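Local coordinates for protein type II restriction enzyme NlaIV (Neisseria lactamica, PDB 6QM2) that recognises the double-stranded DNA sequence 5'-GGNNCC-3' and cuts it in the middle, leaving blunt fragments with 5'-phosphates, at residues K6-Q11 with S85-E90; I49-L54 with P74-L79; W57-K60 with E64-V67; D142-K147 with G175-I180. All blocks are in the same frame, centred on the assembly; numbering follows the deposited sequence. Where two conformers were deposited one is given.

Contact 1 of 4, residues K6-Q11 with S85-E90; sequences KLTAQQ and SRELLE. With K (potassium ion), chain C.
The polar half of this contact is a hydroxyl-carboxylate pair: T8 OG1 donates to E87 OE1 over 2.8 Å, meeting that oxygen almost along its C-O bond. OG1 lies opposite the backbone N of T8 (chi1 -169°), which turns it to the glutamate. From the loop just before strand 88-95, the E87 chain folds back at chi2 (-54°) to bring the carboxylate to the threonine. A water adds a second link, accepting from A9 N at 2.6 Å and donating to E87 OE1 at 2.9 Å, so one carboxylate oxygen takes two hydrogen bonds.

T8 is the N-cap residue of helix 9-18, but its hydroxyl is spent on E87 and does not cap. Its own amide still finds a helix partner: T8 N donates to Q11 OE1 at 3.0 Å, in the carbonyl plane and on a lone pair. That is one half of a capping box, without the reciprocal bond.

The apolar part is small. A9 CB rests against L89 CD1 at 4.3 Å, where strand 88-95 begins, and L89 also packs on L126 of the adjacent, parallel strand 124-132.

Further along the same strand E90 OE2 lies 3.3 Å from a potassium ion, a long bond, with I104 O also on the metal.

In chemical terms, a carboxylate sits beside the first turn of a helix and takes bonds from a hydroxyl and, through water, from the first amide of the helix, A9 N; the positive end of the helix would be expected to stabilise its negative charge.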
loop_
_atom_site.group_PDB
_atom_site.type_symbol
_atom_site.label_atom_id
_atom_site.label_comp_id
_atom_site.label_asym_id
_atom_site.label_seq_id
_atom_site.Cartn_x
_atom_site.Cartn_y
_atom_site.Cartn_z
ATOM N N LYS A 6 9.637 -30.646 14.165
ATOM C CA LYS A 6 8.378 -30.614 13.393
ATOM C C LYS A 6 7.219 -30.304 14.335
ATOM O O LYS A 6 7.011 -31.029 15.308
ATOM C CB LYS A 6 8.095 -31.962 12.715
ATOM C CG LYS A 6 8.656 -32.122 11.313
ATOM C CD LYS A 6 8.039 -33.342 10.641
ATOM C CE LYS A 6 8.641 -33.605 9.270
ATOM N NZ LYS A 6 7.852 -34.596 8.484
ATOM N N LEU A 7 6.463 -29.247 14.037
ATOM C CA LEU A 7 5.282 -28.878 14.827
ATOM C C LEU A 7 3.981 -28.951 14.020
ATOM O O LEU A 7 3.985 -28.978 12.784
ATOM C CB LEU A 7 5.459 -27.480 15.447
ATOM C CG LEU A 7 5.797 -27.443 16.943
ATOM C CD1 LEU A 7 7.046 -28.256 17.247
ATOM C CD2 LEU A 7 5.960 -26.011 17.443
ATOM N N THR A 8 2.877 -29.003 14.762
ATOM C CA THR A 8 1.530 -28.917 14.204
ATOM C C THR A 8 0.933 -27.531 14.497
ATOM O O THR A 8 1.453 -26.781 15.329
ATOM C CB THR A 8 0.613 -30.056 14.725
ATOM O OG1 THR A 8 -0.602 -30.072 13.969
ATOM C CG2 THR A 8 0.263 -29.912 16.206
ATOM N N ALA A 9 -0.153 -27.201 13.800
ATOM C CA ALA A 9 -0.805 -25.893 13.910
ATOM C C ALA A 9 -1.272 -25.556 15.330
ATOM O O ALA A 9 -1.182 -24.404 15.752
ATOM C CB ALA A 9 -1.978 -25.814 12.945
ATOM N N GLN A 10 -1.767 -26.560 16.053
ATOM C CA GLN A 10 -2.207 -26.387 17.444
ATOM C C GLN A 10 -1.027 -26.133 18.395
ATOM O O GLN A 10 -1.153 -25.363 19.349
ATOM C CB GLN A 10 -3.018 -27.609 17.904
ATOM C CG GLN A 10 -3.660 -27.491 19.284
ATOM C CD GLN A 10 -4.793 -26.485 19.341
ATOM O OE1 GLN A 10 -5.731 -26.544 18.547
ATOM N NE2 GLN A 10 -4.724 -25.568 20.299
ATOM N N GLN A 11 0.107 -26.783 18.136
ATOM C CA GLN A 11 1.330 -26.554 18.912
ATOM C C GLN A 11 1.871 -25.140 18.671
ATOM O O GLN A 11 2.321 -24.485 19.611
ATOM C CB GLN A 11 2.404 -27.602 18.584
ATOM C CG GLN A 11 2.130 -28.985 19.166
ATOM C CD GLN A 11 3.098 -30.051 18.664
ATOM O OE1 GLN A 11 3.407 -30.132 17.472
ATOM N NE2 GLN A 11 3.577 -30.885 19.579
ATOM N N SER A 85 -0.394 -32.672 1.899
ATOM C CA SER A 85 -1.849 -32.704 1.989
ATOM C C SER A 85 -2.363 -32.604 3.428
ATOM O O SER A 85 -3.571 -32.521 3.633
ATOM C CB SER A 85 -2.393 -33.975 1.328
ATOM O OG SER A 85 -1.912 -35.141 1.968
ATOM N N ARG A 86 -1.461 -32.611 4.410
ATOM C CA ARG A 86 -1.835 -32.526 5.824
ATOM C C ARG A 86 -0.978 -31.477 6.516
ATOM O O ARG A 86 0.062 -31.074 5.994
ATOM C CB ARG A 86 -1.648 -33.880 6.526
ATOM C CG ARG A 86 -2.403 -35.055 5.909
ATOM C CD ARG A 86 -3.903 -34.914 6.103
ATOM N NE ARG A 86 -4.678 -36.073 5.646
ATOM C CZ ARG A 86 -4.940 -36.383 4.371
ATOM N NH1 ARG A 86 -4.466 -35.651 3.362
ATOM N NH2 ARG A 86 -5.680 -37.457 4.097
ATOM N N GLU A 87 -1.427 -31.047 7.695
ATOM C CA GLU A 87 -0.722 -30.054 8.515
ATOM C C GLU A 87 -0.508 -28.736 7.743
ATOM O O GLU A 87 0.609 -28.212 7.667
ATOM C CB GLU A 87 0.607 -30.629 9.051
ATOM C CG GLU A 87 0.536 -32.056 9.606
ATOM C CD GLU A 87 -0.523 -32.248 10.684
ATOM O OE1 GLU A 87 -0.694 -31.343 11.525
ATOM O OE2 GLU A 87 -1.181 -33.313 10.699
ATOM N N LEU A 88 -1.601 -28.220 7.179
ATOM C CA LEU A 88 -1.591 -27.024 6.324
ATOM C C LEU A 88 -2.043 -25.790 7.109
ATOM O O LEU A 88 -3.063 -25.837 7.801
ATOM C CB LEU A 88 -2.510 -27.235 5.121
ATOM C CG LEU A 88 -2.298 -28.521 4.316
ATOM C CD1 LEU A 88 -3.287 -28.615 3.166
ATOM C CD2 LEU A 88 -0.875 -28.595 3.797
ATOM N N LEU A 89 -1.293 -24.692 6.981
ATOM C CA LEU A 89 -1.524 -23.475 7.765
ATOM C C LEU A 89 -1.748 -22.251 6.870
ATOM O O LEU A 89 -0.930 -21.960 5.996
ATOM C CB LEU A 89 -0.328 -23.226 8.685
ATOM C CG LEU A 89 -0.412 -22.049 9.665
ATOM C CD1 LEU A 89 -1.596 -22.197 10.610
ATOM C CD2 LEU A 89 0.890 -21.918 10.440
ATOM N N GLU A 90 -2.862 -21.551 7.099
ATOM C CA GLU A 90 -3.150 -20.253 6.476
ATOM C C GLU A 90 -3.077 -19.187 7.572
ATOM O O GLU A 90 -3.697 -19.342 8.627
ATOM C CB GLU A 90 -4.548 -20.266 5.835
ATOM C CG GLU A 90 -4.958 -18.981 5.106
ATOM C CD GLU A 90 -4.374 -18.824 3.710
ATOM O OE1 GLU A 90 -3.593 -19.687 3.265
ATOM O OE2 GLU A 90 -4.707 -17.815 3.043
HETATM K K K C . -6.173 -16.897 0.221
HETATM O O HOH W 1 -0.928 -28.498 11.654
HETATM O O HOH W 2 -8.034 -14.949 -1.361
#

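Contact 2 of 4, residues I49-L54 with P74-L79; sequences IIQEWL and PPDFFL. With NA (sodium ion), chain B.
The contact sets Q51 of helix 44-60 against D76 in a classic beta bulge beside the sodium site; P75-D76 and the nearby E90 are consistent with the PD-(D/E)XK signature of this nuclease clan. The bulge places the backbone amides of both D76 and F77 on L89 O. The extended Q51 chain, CG opposite its backbone N (chi1 -173°), carries its amide to the carboxylate of D76, the two planes 31° apart. Q51 NE2 lies 3.2 Å from D76 OD1, while Q51 OE1 and D76 OD2, both acceptors, make no bond with each other.

D76 has firmer partners: OD2 accepts from V91 N, and OD1 takes a 2.9 Å bond from a water that also binds the sodium. P75 O reaches that ion directly at 2.5 Å, with S68 OG, N70 O and M73 O as further ligands.

The F77 ring points its rim at the helix backbone: CZ is 3.7 Å from Q51 O, which lies close to the ring plane. L54 CD2 approaches F77 CE2 at 4.0 Å. Helix 44-60 thus lies against strand 77-78, with L54 also on V91 and L126 of the neighbouring strands and L16 of helix 9-18, while W53 packs on the second subunit.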
loop_
_atom_site.group_PDB
_atom_site.type_symbol
_atom_site.label_atom_id
_atom_site.label_comp_id
_atom_site.label_asym_id
_atom_site.label_seq_id
_atom_site.Cartn_x
_atom_site.Cartn_y
_atom_site.Cartn_z
ATOM N N ILE A 49 2.151 -8.018 6.609
ATOM C CA ILE A 49 3.451 -8.307 7.207
ATOM C C ILE A 49 3.403 -9.289 8.387
ATOM O O ILE A 49 4.438 -9.857 8.732
ATOM C CB ILE A 49 4.187 -6.981 7.578
ATOM C CG1 ILE A 49 5.681 -7.085 7.261
ATOM C CG2 ILE A 49 3.970 -6.561 9.030
ATOM C CD1 ILE A 49 5.999 -7.013 5.779
ATOM N N ILE A 50 2.233 -9.502 8.995
ATOM C CA ILE A 50 2.106 -10.489 10.084
ATOM C C ILE A 50 2.431 -11.883 9.544
ATOM O O ILE A 50 3.118 -12.661 10.203
ATOM C CB ILE A 50 0.694 -10.537 10.736
ATOM C CG1 ILE A 50 0.247 -9.174 11.296
ATOM C CG2 ILE A 50 0.644 -11.582 11.852
ATOM C CD1 ILE A 50 1.069 -8.623 12.444
ATOM N N GLN A 51 1.936 -12.189 8.345
ATOM C CA GLN A 51 2.245 -13.452 7.669
ATOM C C GLN A 51 3.761 -13.646 7.494
ATOM O O GLN A 51 4.282 -14.731 7.751
ATOM C CB GLN A 51 1.526 -13.524 6.312
ATOM C CG GLN A 51 1.638 -14.872 5.608
ATOM C CD GLN A 51 0.804 -14.961 4.341
ATOM O OE1 GLN A 51 -0.337 -14.491 4.292
ATOM N NE2 GLN A 51 1.370 -15.580 3.308
ATOM N N GLU A 52 4.452 -12.583 7.082
ATOM C CA GLU A 52 5.909 -12.617 6.897
ATOM C C GLU A 52 6.620 -12.819 8.238
ATOM O O GLU A 52 7.630 -13.520 8.312
ATOM C CB GLU A 52 6.431 -11.321 6.247
ATOM C CG GLU A 52 5.762 -10.889 4.944
ATOM C CD GLU A 52 5.872 -11.924 3.846
ATOM O OE1 GLU A 52 6.974 -12.061 3.277
ATOM O OE2 GLU A 52 4.855 -12.588 3.548
ATOM N N TRP A 53 6.088 -12.183 9.280
ATOM C CA TRP A 53 6.635 -12.264 10.636
ATOM C C TRP A 53 6.550 -13.664 11.228
ATOM O O TRP A 53 7.500 -14.118 11.868
ATOM C CB TRP A 53 5.922 -11.270 11.561
ATOM C CG TRP A 53 6.334 -11.365 12.996
ATOM C CD1 TRP A 53 7.361 -10.703 13.599
ATOM C CD2 TRP A 53 5.727 -12.173 14.008
ATOM N NE1 TRP A 53 7.431 -11.046 14.925
ATOM C CE2 TRP A 53 6.439 -11.948 15.204
ATOM C CE3 TRP A 53 4.651 -13.069 14.019
ATOM C CZ2 TRP A 53 6.107 -12.582 16.407
ATOM C CZ3 TRP A 53 4.317 -13.700 15.219
ATOM C CH2 TRP A 53 5.047 -13.454 16.395
ATOM N N LEU A 54 5.412 -14.331 11.042
ATOM C CA LEU A 54 5.271 -15.722 11.471
ATOM C C LEU A 54 6.293 -16.594 10.747
ATOM O O LEU A 54 6.889 -17.478 11.355
ATOM C CB LEU A 54 3.860 -16.248 11.225
ATOM C CG LEU A 54 3.550 -17.574 11.922
ATOM C CD1 LEU A 54 3.344 -17.367 13.415
ATOM C CD2 LEU A 54 2.327 -18.233 11.310
ATOM N N PRO A 74 -5.379 -21.269 -0.482
ATOM C CA PRO A 74 -4.667 -21.781 0.699
ATOM C C PRO A 74 -3.783 -22.995 0.356
ATOM O O PRO A 74 -3.987 -23.622 -0.691
ATOM C CB PRO A 74 -5.803 -22.171 1.654
ATOM C CG PRO A 74 -6.970 -22.441 0.768
ATOM C CD PRO A 74 -6.838 -21.457 -0.359
ATOM N N PRO A 75 -2.791 -23.319 1.210
ATOM C CA PRO A 75 -2.380 -22.679 2.458
ATOM C C PRO A 75 -1.246 -21.673 2.237
ATOM O O PRO A 75 -0.881 -21.402 1.092
ATOM C CB PRO A 75 -1.878 -23.865 3.278
ATOM C CG PRO A 75 -1.263 -24.766 2.254
ATOM C CD PRO A 75 -1.939 -24.490 0.930
ATOM N N ASP A 76 -0.724 -21.112 3.323
ATOM C CA ASP A 76 0.470 -20.265 3.280
ATOM C C ASP A 76 1.710 -21.079 3.633
ATOM O O ASP A 76 2.753 -20.933 2.987
ATOM C CB ASP A 76 0.333 -19.072 4.236
ATOM C CG ASP A 76 -0.754 -18.091 3.807
ATOM O OD1 ASP A 76 -0.855 -17.787 2.598
ATOM O OD2 ASP A 76 -1.502 -17.611 4.690
ATOM N N PHE A 77 1.597 -21.923 4.657
ATOM C CA PHE A 77 2.690 -22.792 5.089
ATOM C C PHE A 77 2.294 -24.263 5.077
ATOM O O PHE A 77 1.165 -24.617 5.430
ATOM C CB PHE A 77 3.135 -22.420 6.497
ATOM C CG PHE A 77 3.604 -21.002 6.633
ATOM C CD1 PHE A 77 4.790 -20.593 6.032
ATOM C CD2 PHE A 77 2.873 -20.076 7.370
ATOM C CE1 PHE A 77 5.235 -19.287 6.156
ATOM C CE2 PHE A 77 3.315 -18.770 7.500
ATOM C CZ PHE A 77 4.497 -18.375 6.893
ATOM N N PHE A 78 3.239 -25.106 4.667
ATOM C CA PHE A 78 3.136 -26.557 4.802
ATOM C C PHE A 78 3.980 -26.988 6.003
ATOM O O PHE A 78 5.205 -26.999 5.916
ATOM C CB PHE A 78 3.668 -27.243 3.547
ATOM C CG PHE A 78 2.907 -26.915 2.298
ATOM C CD1 PHE A 78 1.789 -27.654 1.940
ATOM C CD2 PHE A 78 3.325 -25.894 1.458
ATOM C CE1 PHE A 78 1.087 -27.374 0.773
ATOM C CE2 PHE A 78 2.630 -25.606 0.288
ATOM C CZ PHE A 78 1.508 -26.347 -0.056
ATOM N N LEU A 79 3.336 -27.344 7.114
ATOM C CA LEU A 79 4.061 -27.718 8.344
ATOM C C LEU A 79 4.686 -29.131 8.329
ATOM O O LEU A 79 5.456 -29.477 9.232
ATOM C CB LEU A 79 3.152 -27.565 9.569
ATOM C CG LEU A 79 2.576 -26.166 9.799
ATOM C CD1 LEU A 79 1.588 -26.181 10.959
ATOM C CD2 LEU A 79 3.691 -25.156 10.049
HETATM NA NA NA B . -1.375 -20.489 -1.167
HETATM O O HOH W 3 -0.116 -18.599 -0.074
#

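Contact 3 of 4, residues W57-K60 with E64-V67; sequences WLRK and EFDV
F65 carries its ring across to L58 and R59 at the end of helix 44-60, and nearly all of the contact is built around that ring. At its root, CB packs against F78 O of the adjoining strand. With chi1 at 67°, CG is flanked by both arms of its own main chain, and the ring stands up toward the helix. One side of the ring turns to L58: CD2 is 3.7 Å from L58 CB, and CE2 touches the same methylene carbon. L58 CD1 lies over the face, 4.1 Å from the ring centroid and 24° off the normal, a CH-pi contact. On the other side of the ring, CD1 meets the F77 ring edge-to-face.

Near the tip the neighbours change from apolar to polar. CE2 comes to 3.9 Å from R59 N, which lies in the ring plane, and CZ is 3.7 Å from R59 NH1. The arginine bends at chi3 (41°) to bring its end back to the ring, but it arrives at the rim, not stacked over the face.

With no hydrogen bond between the two segments, the hold comes from dispersion and CH-pi packing, and the guanidinium sits near the ring edge, where it would gain little from the pi electrons.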
loop_
_atom_site.group_PDB
_atom_site.type_symbol
_atom_site.label_atom_id
_atom_site.label_comp_id
_atom_site.label_asym_id
_atom_site.label_seq_id
_atom_site.Cartn_x
_atom_site.Cartn_y
_atom_site.Cartn_z
ATOM N N TRP A 57 9.384 -16.026 12.608
ATOM C CA TRP A 57 9.254 -16.672 13.924
ATOM C C TRP A 57 9.441 -18.182 13.853
ATOM O O TRP A 57 10.088 -18.767 14.719
ATOM C CB TRP A 57 7.881 -16.361 14.522
ATOM C CG TRP A 57 7.586 -16.995 15.852
ATOM C CD1 TRP A 57 7.799 -16.447 17.079
ATOM C CD2 TRP A 57 6.977 -18.273 16.082
ATOM N NE1 TRP A 57 7.373 -17.304 18.064
ATOM C CE2 TRP A 57 6.866 -18.435 17.482
ATOM C CE3 TRP A 57 6.522 -19.300 15.243
ATOM C CZ2 TRP A 57 6.316 -19.584 18.068
ATOM C CZ3 TRP A 57 5.971 -20.448 15.828
ATOM C CH2 TRP A 57 5.876 -20.576 17.228
ATOM N N LEU A 58 8.844 -18.809 12.844
ATOM C CA LEU A 58 9.059 -20.230 12.588
ATOM C C LEU A 58 10.531 -20.504 12.268
ATOM O O LEU A 58 11.132 -21.423 12.826
ATOM C CB LEU A 58 8.189 -20.717 11.423
ATOM C CG LEU A 58 6.667 -20.732 11.583
ATOM C CD1 LEU A 58 6.013 -20.913 10.221
ATOM C CD2 LEU A 58 6.211 -21.814 12.548
ATOM N N ARG A 59 11.102 -19.685 11.386
ATOM C CA ARG A 59 12.474 -19.881 10.904
ATOM C C ARG A 59 13.514 -19.667 12.017
ATOM O O ARG A 59 14.552 -20.331 12.027
ATOM C CB ARG A 59 12.746 -18.970 9.692
ATOM C CG ARG A 59 13.772 -19.494 8.692
ATOM C CD ARG A 59 13.546 -18.939 7.284
ATOM N NE ARG A 59 13.199 -17.510 7.307
ATOM C CZ ARG A 59 12.040 -16.960 6.921
ATOM N NH1 ARG A 59 11.036 -17.683 6.420
ATOM N NH2 ARG A 59 11.887 -15.641 7.023
ATOM N N LYS A 60 13.217 -18.763 12.955
ATOM C CA LYS A 60 14.082 -18.515 14.117
ATOM C C LYS A 60 13.952 -19.580 15.210
ATOM O O LYS A 60 14.890 -19.779 15.979
ATOM C CB LYS A 60 13.818 -17.128 14.717
ATOM C CG LYS A 60 14.914 -16.649 15.662
ATOM C CD LYS A 60 14.751 -15.186 16.038
ATOM C CE LYS A 60 16.018 -14.622 16.664
ATOM N NZ LYS A 60 15.973 -13.137 16.738
ATOM N N GLU A 64 10.123 -26.616 11.102
ATOM C CA GLU A 64 10.233 -27.156 9.763
ATOM C C GLU A 64 8.992 -26.747 8.974
ATOM O O GLU A 64 7.873 -26.922 9.463
ATOM C CB GLU A 64 10.343 -28.681 9.881
ATOM C CG GLU A 64 11.029 -29.391 8.730
ATOM C CD GLU A 64 11.363 -30.837 9.064
ATOM O OE1 GLU A 64 11.921 -31.089 10.156
ATOM O OE2 GLU A 64 11.073 -31.724 8.232
ATOM N N PHE A 65 9.186 -26.178 7.781
ATOM C CA PHE A 65 8.065 -25.834 6.890
ATOM C C PHE A 65 8.482 -25.529 5.455
ATOM O O PHE A 65 9.648 -25.257 5.174
ATOM C CB PHE A 65 7.270 -24.629 7.426
ATOM C CG PHE A 65 8.039 -23.333 7.410
ATOM C CD1 PHE A 65 8.045 -22.520 6.279
ATOM C CD2 PHE A 65 8.754 -22.925 8.527
ATOM C CE1 PHE A 65 8.757 -21.332 6.264
ATOM C CE2 PHE A 65 9.466 -21.737 8.517
ATOM C CZ PHE A 65 9.468 -20.941 7.386
ATOM N N ASP A 66 7.495 -25.559 4.565
ATOM C CA ASP A 66 7.617 -25.024 3.209
ATOM C C ASP A 66 6.630 -23.877 3.032
ATOM O O ASP A 66 5.642 -23.776 3.764
ATOM C CB ASP A 66 7.332 -26.107 2.159
ATOM C CG ASP A 66 8.513 -27.031 1.925
ATOM O OD1 ASP A 66 9.673 -26.612 2.129
ATOM O OD2 ASP A 66 8.273 -28.187 1.517
ATOM N N VAL A 67 6.908 -23.025 2.048
ATOM C CA VAL A 67 6.052 -21.877 1.727
ATOM C C VAL A 67 5.282 -22.134 0.443
ATOM O O VAL A 67 5.754 -22.835 -0.457
ATOM C CB VAL A 67 6.837 -20.548 1.603
ATOM C CG1 VAL A 67 7.369 -20.123 2.965
ATOM C CG2 VAL A 67 7.969 -20.632 0.577
#

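Contact 4 of 4, residues D142-K147 with G175-I180; sequences DLWLKK and GVWYSI
W177 NE1 sits over the five-membered ring of W144, its N-H aimed at the ring centre, 3.5 Å from W144 NE1 and about as far from each of the other four atoms of that ring. Both nitrogens are donors, so no hydrogen bond joins them. The pair is a T-shaped stack: W177 presents its edge to the face of W144, with five-membered centroids 4.5 Å apart and planes at 82°. Y178 joins the two as the third member of an aromatic cluster, which binds the loop after strand 168-172 to strand 138-147, an edge strand, within this chain, of the mixed sheet in this PD-(D/E)XK nuclease.

The W177 edge runs on past the indole junction of its partner, where CZ2 reaches W144 CE3 at 3.7 Å. Its chi1 of 69° tucks the indole over its own backbone and aims it at the strand.

Y178 takes the far end of W144. Its CB lies 3.6 Å from W144 CZ2, and the two six-membered rings run nearly parallel (19°) but slid so far that they barely overlap, with centroids 5.3 Å apart. The phenol also makes a cation-pi contact with R96, which forms a salt bridge with D142 as well.

Thus W144 is held on both faces: W177 NE1 on one, and D142 CB, from two residues earlier in its own strand, on the other. I127 of strand 124-132 touches both tryptophans. At the other end of the contact K146 adds an aliphatic touch, its CE 4.3 Å from W177 CD1.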
loop_
_atom_site.group_PDB
_atom_site.type_symbol
_atom_site.label_atom_id
_atom_site.label_comp_id
_atom_site.label_asym_id
_atom_site.label_seq_id
_atom_site.Cartn_x
_atom_site.Cartn_y
_atom_site.Cartn_z
ATOM N N ASP A 142 -6.298 -10.213 19.817
ATOM C CA ASP A 142 -6.829 -11.579 19.811
ATOM C C ASP A 142 -6.015 -12.486 18.886
ATOM O O ASP A 142 -5.376 -12.017 17.940
ATOM C CB ASP A 142 -8.289 -11.578 19.346
ATOM C CG ASP A 142 -9.246 -11.041 20.395
ATOM O OD1 ASP A 142 -9.263 -11.582 21.519
ATOM O OD2 ASP A 142 -10.003 -10.093 20.086
ATOM N N LEU A 143 -6.040 -13.784 19.183
ATOM C CA LEU A 143 -5.472 -14.811 18.306
ATOM C C LEU A 143 -6.420 -16.005 18.268
ATOM O O LEU A 143 -6.949 -16.413 19.305
ATOM C CB LEU A 143 -4.086 -15.245 18.789
ATOM C CG LEU A 143 -3.263 -16.092 17.806
ATOM C CD1 LEU A 143 -2.760 -15.254 16.639
ATOM C CD2 LEU A 143 -2.085 -16.763 18.498
ATOM N N TRP A 144 -6.636 -16.551 17.072
ATOM C CA TRP A 144 -7.512 -17.707 16.875
ATOM C C TRP A 144 -6.850 -18.768 16.006
ATOM O O TRP A 144 -6.017 -18.451 15.152
ATOM C CB TRP A 144 -8.809 -17.294 16.182
ATOM C CG TRP A 144 -9.701 -16.366 16.944
ATOM C CD1 TRP A 144 -10.630 -16.708 17.884
ATOM C CD2 TRP A 144 -9.790 -14.945 16.788
ATOM N NE1 TRP A 144 -11.283 -15.585 18.336
ATOM C CE2 TRP A 144 -10.786 -14.489 17.682
ATOM C CE3 TRP A 144 -9.119 -14.010 15.987
ATOM C CZ2 TRP A 144 -11.128 -13.138 17.796
ATOM C CZ3 TRP A 144 -9.461 -12.664 16.101
ATOM C CH2 TRP A 144 -10.458 -12.242 16.997
ATOM N N LEU A 145 -7.235 -20.022 16.242
ATOM C CA LEU A 145 -6.955 -21.133 15.331
ATOM C C LEU A 145 -8.294 -21.769 14.986
ATOM O O LEU A 145 -8.942 -22.365 15.851
ATOM C CB LEU A 145 -6.016 -22.160 15.972
ATOM C CG LEU A 145 -5.466 -23.237 15.025
ATOM C CD1 LEU A 145 -4.484 -22.646 14.020
ATOM C CD2 LEU A 145 -4.807 -24.354 15.814
ATOM N N LYS A 146 -8.717 -21.614 13.733
ATOM C CA LYS A 146 -10.047 -22.044 13.296
ATOM C C LYS A 146 -9.985 -22.772 11.953
ATOM O O LYS A 146 -9.019 -22.625 11.200
ATOM C CB LYS A 146 -10.974 -20.827 13.173
ATOM C CG LYS A 146 -11.211 -20.050 14.467
ATOM C CD LYS A 146 -12.408 -20.584 15.242
ATOM C CE LYS A 146 -12.303 -20.270 16.726
ATOM N NZ LYS A 146 -13.516 -20.720 17.459
ATOM N N LYS A 147 -11.018 -23.567 11.675
ATOM C CA LYS A 147 -11.234 -24.162 10.347
ATOM C C LYS A 147 -12.027 -23.188 9.478
ATOM O O LYS A 147 -12.667 -22.274 9.998
ATOM C CB LYS A 147 -11.983 -25.503 10.452
ATOM C CG LYS A 147 -11.090 -26.736 10.515
ATOM C CD LYS A 147 -10.214 -26.769 11.759
ATOM C CE LYS A 147 -9.443 -28.080 11.864
ATOM N NZ LYS A 147 -8.507 -28.308 10.728
ATOM N N GLY A 175 -17.437 -14.548 8.111
ATOM C CA GLY A 175 -18.389 -13.967 9.050
ATOM C C GLY A 175 -17.685 -13.441 10.289
ATOM O O GLY A 175 -16.455 -13.427 10.361
ATOM N N VAL A 176 -18.482 -12.995 11.258
ATOM C CA VAL A 176 -17.982 -12.525 12.550
ATOM C C VAL A 176 -18.230 -13.629 13.579
ATOM O O VAL A 176 -19.236 -13.639 14.295
ATOM C CB VAL A 176 -18.637 -11.190 12.967
ATOM C CG1 VAL A 176 -18.030 -10.689 14.269
ATOM C CG2 VAL A 176 -18.461 -10.150 11.866
ATOM N N TRP A 177 -17.291 -14.566 13.610
ATOM C CA TRP A 177 -17.345 -15.758 14.465
ATOM C C TRP A 177 -17.169 -15.439 15.958
ATOM O O TRP A 177 -17.746 -16.117 16.811
ATOM C CB TRP A 177 -16.280 -16.779 14.008
ATOM C CG TRP A 177 -14.857 -16.338 14.256
ATOM C CD1 TRP A 177 -14.124 -16.558 15.385
ATOM C CD2 TRP A 177 -14.011 -15.584 13.369
ATOM N NE1 TRP A 177 -12.880 -15.994 15.259
ATOM C CE2 TRP A 177 -12.781 -15.390 14.033
ATOM C CE3 TRP A 177 -14.172 -15.059 12.078
ATOM C CZ2 TRP A 177 -11.713 -14.690 13.451
ATOM C CZ3 TRP A 177 -13.110 -14.360 11.499
ATOM C CH2 TRP A 177 -11.896 -14.186 12.188
ATOM N N TYR A 178 -16.369 -14.412 16.253
ATOM C CA TYR A 178 -15.987 -14.060 17.635
ATOM C C TYR A 178 -17.054 -13.352 18.480
ATOM O O TYR A 178 -16.978 -13.401 19.709
ATOM C CB TYR A 178 -14.678 -13.235 17.664
ATOM C CG TYR A 178 -14.642 -12.005 16.770
ATOM C CD1 TYR A 178 -15.328 -10.837 17.115
ATOM C CD2 TYR A 178 -13.905 -12.003 15.582
ATOM C CE1 TYR A 178 -15.292 -9.713 16.299
ATOM C CE2 TYR A 178 -13.864 -10.884 14.759
ATOM C CZ TYR A 178 -14.555 -9.742 15.121
ATOM O OH TYR A 178 -14.516 -8.633 14.309
ATOM N N SER A 179 -18.027 -12.711 17.830
ATOM C CA SER A 179 -19.036 -11.903 18.519
ATOM C C SER A 179 -19.944 -12.742 19.418
ATOM O O SER A 179 -20.510 -13.743 18.970
ATOM C CB SER A 179 -19.896 -11.143 17.504
ATOM O OG SER A 179 -20.580 -12.033 16.638
ATOM N N ILE A 180 -20.065 -12.330 20.681
ATOM C CA ILE A 180 -20.986 -12.970 21.644
ATOM C C ILE A 180 -22.463 -12.649 21.331
ATOM O O ILE A 180 -23.361 -13.395 21.736
ATOM C CB ILE A 180 -20.630 -12.583 23.111
ATOM C CG1 ILE A 180 -21.274 -13.563 24.108
ATOM C CG2 ILE A 180 -21.014 -11.136 23.426
ATOM C CD1 ILE A 180 -20.762 -13.423 25.527
#

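In the fold
All four contacts reach one mixed sheet, contact 3 at its edge strand 66-67 and contact 4 at the other edge, 138-147. Contacts 2 and 3 both use helix 44-60: F77 and F65 meet between them, and both contacts touch the second subunit. Contact 1 adjoins contact 2 through L89, whose carbonyl serves the bulge, and meets contact 4 where Q10 and A9 pack on L145. Contacts 1, 2 and 3 are partly buried and contact 4 is a surface contact, about 24 Å from contact 3, centre to centre. Chemistry follows place: contact 1 mixes hydroxyl, carboxylate and water, contact 2 lies beside a metal, and contacts 3 and 4 rely on rings.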